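Local coordinates for manganese-binding protein (PDB 6NSI), which binds ferrous iron, manganese and nickel ions, with a preference for iron, and delivers them to the membrane permease of an ABC transporter for import, at residues A[80-90]-A[108-117]. Residues are numbered along the deposited sequence; the frame is centred on the assembly and turned at random.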
loop_
_atom_site.group_PDB
_atom_site.type_symbol
_atom_site.label_atom_id
_atom_site.label_comp_id
_atom_site.label_asym_id
_atom_site.label_seq_id
_atom_site.Cartn_x
_atom_site.Cartn_y
_atom_site.Cartn_z
ATOM N N LEU A 80 -0.286 -11.962 -6.418
ATOM C CA LEU A 80 -1.609 -11.470 -6.039
ATOM C C LEU A 80 -2.115 -10.401 -7.006
ATOM O O LEU A 80 -3.292 -10.408 -7.383
ATOM C CB LEU A 80 -1.572 -10.947 -4.601
ATOM C CG LEU A 80 -1.323 -12.031 -3.543
ATOM C CD1 LEU A 80 -0.919 -11.433 -2.196
ATOM C CD2 LEU A 80 -2.564 -12.927 -3.392
ATOM N N GLY A 81 -1.241 -9.478 -7.424
ATOM C CA GLY A 81 -1.665 -8.431 -8.346
ATOM C C GLY A 81 -2.023 -8.956 -9.724
ATOM O O GLY A 81 -2.950 -8.454 -10.370
ATOM N N GLN A 82 -1.296 -9.970 -10.198
ATOM C CA GLN A 82 -1.620 -10.548 -11.496
ATOM C C GLN A 82 -2.929 -11.325 -11.437
ATOM O O GLN A 82 -3.752 -11.237 -12.357
ATOM C CB GLN A 82 -0.486 -11.451 -11.970
ATOM C CG GLN A 82 -0.670 -11.933 -13.398
ATOM C CD GLN A 82 -0.793 -10.781 -14.378
ATOM O OE1 GLN A 82 0.008 -9.842 -14.352
ATOM N NE2 GLN A 82 -1.808 -10.841 -15.244
ATOM N N ARG A 83 -3.144 -12.084 -10.362
ATOM C CA ARG A 83 -4.405 -12.802 -10.210
ATOM C C ARG A 83 -5.580 -11.834 -10.122
ATOM O O ARG A 83 -6.638 -12.074 -10.714
ATOM C CB ARG A 83 -4.341 -13.706 -8.983
ATOM C CG ARG A 83 -3.262 -14.775 -9.089
ATOM C CD ARG A 83 -3.470 -15.889 -8.087
ATOM N NE ARG A 83 -2.418 -16.906 -8.192
ATOM C CZ ARG A 83 -2.519 -18.150 -7.718
ATOM N NH1 ARG A 83 -3.623 -18.547 -7.102
ATOM N NH2 ARG A 83 -1.510 -19.001 -7.860
ATOM N N LEU A 84 -5.404 -10.719 -9.408
ATOM C CA LEU A 84 -6.452 -9.707 -9.362
ATOM C C LEU A 84 -6.670 -9.079 -10.735
ATOM O O LEU A 84 -7.810 -8.801 -11.128
ATOM C CB LEU A 84 -6.094 -8.646 -8.324
ATOM C CG LEU A 84 -6.240 -9.094 -6.876
ATOM C CD1 LEU A 84 -5.846 -7.954 -5.951
ATOM C CD2 LEU A 84 -7.670 -9.537 -6.620
ATOM N N LEU A 85 -5.590 -8.864 -11.488
ATOM C CA LEU A 85 -5.733 -8.326 -12.835
ATOM C C LEU A 85 -6.389 -9.337 -13.769
ATOM O O LEU A 85 -7.128 -8.945 -14.680
ATOM C CB LEU A 85 -4.371 -7.887 -13.380
ATOM C CG LEU A 85 -3.913 -6.466 -13.022
ATOM C CD1 LEU A 85 -2.646 -6.090 -13.782
ATOM C CD2 LEU A 85 -5.020 -5.439 -13.273
ATOM N N ASN A 86 -6.155 -10.634 -13.538
ATOM C CA ASN A 86 -6.746 -11.693 -14.352
ATOM C C ASN A 86 -8.273 -11.694 -14.289
ATOM O O ASN A 86 -8.914 -12.414 -15.065
ATOM C CB ASN A 86 -6.213 -13.067 -13.900
ATOM C CG ASN A 86 -4.806 -13.382 -14.435
ATOM O OD1 ASN A 86 -4.137 -12.533 -15.035
ATOM N ND2 ASN A 86 -4.359 -14.619 -14.210
ATOM N N LYS A 87 -8.870 -10.909 -13.389
ATOM C CA LYS A 87 -10.314 -10.886 -13.210
ATOM C C LYS A 87 -10.889 -9.474 -13.273
ATOM O O LYS A 87 -12.046 -9.277 -12.882
ATOM C CB LYS A 87 -10.697 -11.543 -11.876
ATOM C CG LYS A 87 -10.132 -12.947 -11.686
ATOM C CD LYS A 87 -9.963 -13.295 -10.217
ATOM C CE LYS A 87 -11.003 -14.310 -9.762
ATOM N NZ LYS A 87 -10.417 -15.311 -8.827
ATOM N N ASN A 88 -10.124 -8.499 -13.773
ATOM C CA ASN A 88 -10.487 -7.084 -13.710
ATOM C C ASN A 88 -11.111 -6.749 -12.353
ATOM O O ASN A 88 -12.096 -6.003 -12.275
ATOM C CB ASN A 88 -11.428 -6.708 -14.867
ATOM C CG ASN A 88 -11.165 -5.290 -15.411
ATOM O OD1 ASN A 88 -10.216 -4.610 -15.013
ATOM N ND2 ASN A 88 -12.008 -4.855 -16.333
ATOM N N CYS A 89 -10.555 -7.328 -11.281
ATOM C CA CYS A 89 -10.968 -6.957 -9.932
ATOM C C CYS A 89 -10.722 -5.479 -9.671
ATOM O O CYS A 89 -11.432 -4.860 -8.867
ATOM C CB CYS A 89 -10.222 -7.803 -8.893
ATOM S SG CYS A 89 -10.680 -9.564 -8.845
ATOM N N PHE A 90 -9.723 -4.900 -10.332
ATOM C CA PHE A 90 -9.440 -3.482 -10.191
ATOM C C PHE A 90 -8.851 -2.967 -11.494
ATOM O O PHE A 90 -8.467 -3.734 -12.383
ATOM C CB PHE A 90 -8.494 -3.203 -9.011
ATOM C CG PHE A 90 -7.043 -3.501 -9.298
ATOM C CD1 PHE A 90 -6.597 -4.803 -9.409
ATOM C CD2 PHE A 90 -6.122 -2.469 -9.433
ATOM C CE1 PHE A 90 -5.268 -5.084 -9.670
ATOM C CE2 PHE A 90 -4.784 -2.736 -9.688
ATOM C CZ PHE A 90 -4.353 -4.047 -9.803
ATOM N N ARG A 108 -10.806 -2.128 -0.401
ATOM C CA ARG A 108 -11.622 -3.022 -1.223
ATOM C C ARG A 108 -10.747 -3.881 -2.125
ATOM O O ARG A 108 -10.987 -5.089 -2.275
ATOM C CB ARG A 108 -12.616 -2.225 -2.059
ATOM C CG ARG A 108 -13.485 -3.105 -2.950
ATOM C CD ARG A 108 -14.033 -2.322 -4.132
ATOM N NE ARG A 108 -13.044 -2.170 -5.198
ATOM C CZ ARG A 108 -12.690 -3.136 -6.043
ATOM N NH1 ARG A 108 -13.247 -4.343 -5.950
ATOM N NH2 ARG A 108 -11.776 -2.894 -6.980
ATOM N N VAL A 109 -9.724 -3.278 -2.734
ATOM C CA VAL A 109 -8.814 -4.047 -3.576
ATOM C C VAL A 109 -8.042 -5.059 -2.729
ATOM O O VAL A 109 -7.940 -6.235 -3.090
ATOM C CB VAL A 109 -7.884 -3.094 -4.361
ATOM C CG1 VAL A 109 -6.905 -3.871 -5.255
ATOM C CG2 VAL A 109 -8.712 -2.120 -5.216
ATOM N N TRP A 110 -7.521 -4.636 -1.569
ATOM C CA TRP A 110 -6.764 -5.571 -0.741
ATOM C C TRP A 110 -7.659 -6.678 -0.189
ATOM O O TRP A 110 -7.187 -7.794 0.053
ATOM C CB TRP A 110 -6.055 -4.832 0.395
ATOM C CG TRP A 110 -4.797 -5.546 0.860
ATOM C CD1 TRP A 110 -4.510 -5.957 2.132
ATOM C CD2 TRP A 110 -3.663 -5.922 0.054
ATOM N NE1 TRP A 110 -3.274 -6.562 2.175
ATOM C CE2 TRP A 110 -2.728 -6.547 0.916
ATOM C CE3 TRP A 110 -3.341 -5.779 -1.303
ATOM C CZ2 TRP A 110 -1.508 -7.046 0.461
ATOM C CZ3 TRP A 110 -2.112 -6.275 -1.751
ATOM C CH2 TRP A 110 -1.220 -6.897 -0.871
ATOM N N GLY A 111 -8.943 -6.397 0.015
ATOM C CA GLY A 111 -9.872 -7.471 0.335
ATOM C C GLY A 111 -9.937 -8.508 -0.767
ATOM O O GLY A 111 -9.894 -9.715 -0.509
ATOM N N ALA A 112 -10.041 -8.049 -2.019
ATOM C CA ALA A 112 -9.955 -8.969 -3.150
ATOM C C ALA A 112 -8.626 -9.720 -3.156
ATOM O O ALA A 112 -8.589 -10.928 -3.416
ATOM C CB ALA A 112 -10.148 -8.208 -4.460
ATOM N N ALA A 113 -7.522 -9.014 -2.873
ATOM C CA ALA A 113 -6.227 -9.675 -2.727
ATOM C C ALA A 113 -6.288 -10.770 -1.669
ATOM O O ALA A 113 -5.797 -11.885 -1.876
ATOM C CB ALA A 113 -5.153 -8.642 -2.367
ATOM N N VAL A 114 -6.884 -10.465 -0.516
ATOM C CA VAL A 114 -6.997 -11.473 0.530
ATOM C C VAL A 114 -7.856 -12.644 0.065
ATOM O O VAL A 114 -7.585 -13.802 0.421
ATOM C CB VAL A 114 -7.528 -10.821 1.817
ATOM C CG1 VAL A 114 -7.908 -11.870 2.836
ATOM C CG2 VAL A 114 -6.462 -9.879 2.387
ATOM N N LYS A 115 -8.835 -12.372 -0.795
ATOM C CA LYS A 115 -9.679 -13.458 -1.344
ATOM C C LYS A 115 -8.782 -14.415 -2.123
ATOM O O LYS A 115 -8.983 -15.603 -2.009
ATOM C CB LYS A 115 -10.802 -12.915 -2.226
ATOM C CG LYS A 115 -12.123 -13.650 -2.074
ATOM C CD LYS A 115 -13.255 -13.023 -2.832
ATOM C CE LYS A 115 -13.364 -11.543 -2.557
ATOM N NZ LYS A 115 -13.826 -11.267 -1.179
ATOM N N GLU A 116 -7.831 -13.884 -2.883
ATOM C CA GLU A 116 -6.913 -14.731 -3.638
ATOM C C GLU A 116 -5.958 -15.473 -2.711
ATOM O O GLU A 116 -5.634 -16.639 -2.957
ATOM C CB GLU A 116 -6.129 -13.893 -4.645
ATOM C CG GLU A 116 -7.003 -13.161 -5.642
ATOM C CD GLU A 116 -7.816 -14.108 -6.496
ATOM O OE1 GLU A 116 -7.267 -15.137 -6.947
ATOM O OE2 GLU A 116 -9.011 -13.823 -6.708
ATOM N N MET A 117 -5.486 -14.811 -1.650
ATOM C CA MET A 117 -4.674 -15.494 -0.647
ATOM C C MET A 117 -5.394 -16.724 -0.104
ATOM O O MET A 117 -4.843 -17.829 -0.106
ATOM C CB MET A 117 -4.337 -14.549 0.501
ATOM C CG MET A 117 -3.561 -13.281 0.119
ATOM S SD MET A 117 -3.236 -12.353 1.630
ATOM C CE MET A 117 -3.123 -10.660 1.014
HETATM O O HOH W 1 -5.670 -17.259 -6.192
#
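Leu84 is the knob of this helix crossing, its forked end seated in a hole formed by Val109, Ala112, Ala113 and Glu116. The two methyls divide the hole between them: CD2 of Leu84 lies 3.5 Å from CB of Ala112, whereas CD1 of Leu84 is 3.7 Å from CB of Ala113. Both alanines meet the knob with no more than a CB methyl. The axes of the short segments 80-85 and 108-117 come within 9.4 Å at 102°, close to perpendicular. One turn earlier, Leu80 crosses Met117 at about a right angle, its CD2 3.7 Å from CG of Met117.

Glu116 borders this apolar patch with its CG and turns its carboxylate to basic residues of 80-90. With CG anti to the carbonyl carbon, Glu116 lays that atom against CD2 of Leu84; a bend at chi2 (-62°) then swings the carboxylate toward Lys87, which arrives from the opposite direction. The resulting salt bridge, 2.9 Å from NZ of Lys87 to OE2 of Glu116, uses the syn lone pair. The other oxygen, OE1, accepts from a water that in turn accepts from NH1 of Arg83, so this arginine is linked to the carboxylate through solvent.

At the other end, Arg108 bends at chi3 and sends NH2 to the carbonyl O of Cys89, at 2.7 Å. The N-H...O angle of 166° and an acceptor near the guanidinium plane indicate a well-directed bond. Next to it, CG1 of Val109 lies over one face of the Phe90 ring.

Asn88, with positive phi, is the C-prime residue of a Schellman motif that closes helix 80-85 and leads the chain back toward helix 107-124. The contact thus packs the helix directly following parallel-sheet strand 77-79 against helix 107-124 by knob-into-hole packing, in a protein that probably belongs to the bacterial solute-binding protein 9 family, with the side chain of Phe90 about 9 Å from that of the iron ligand His102.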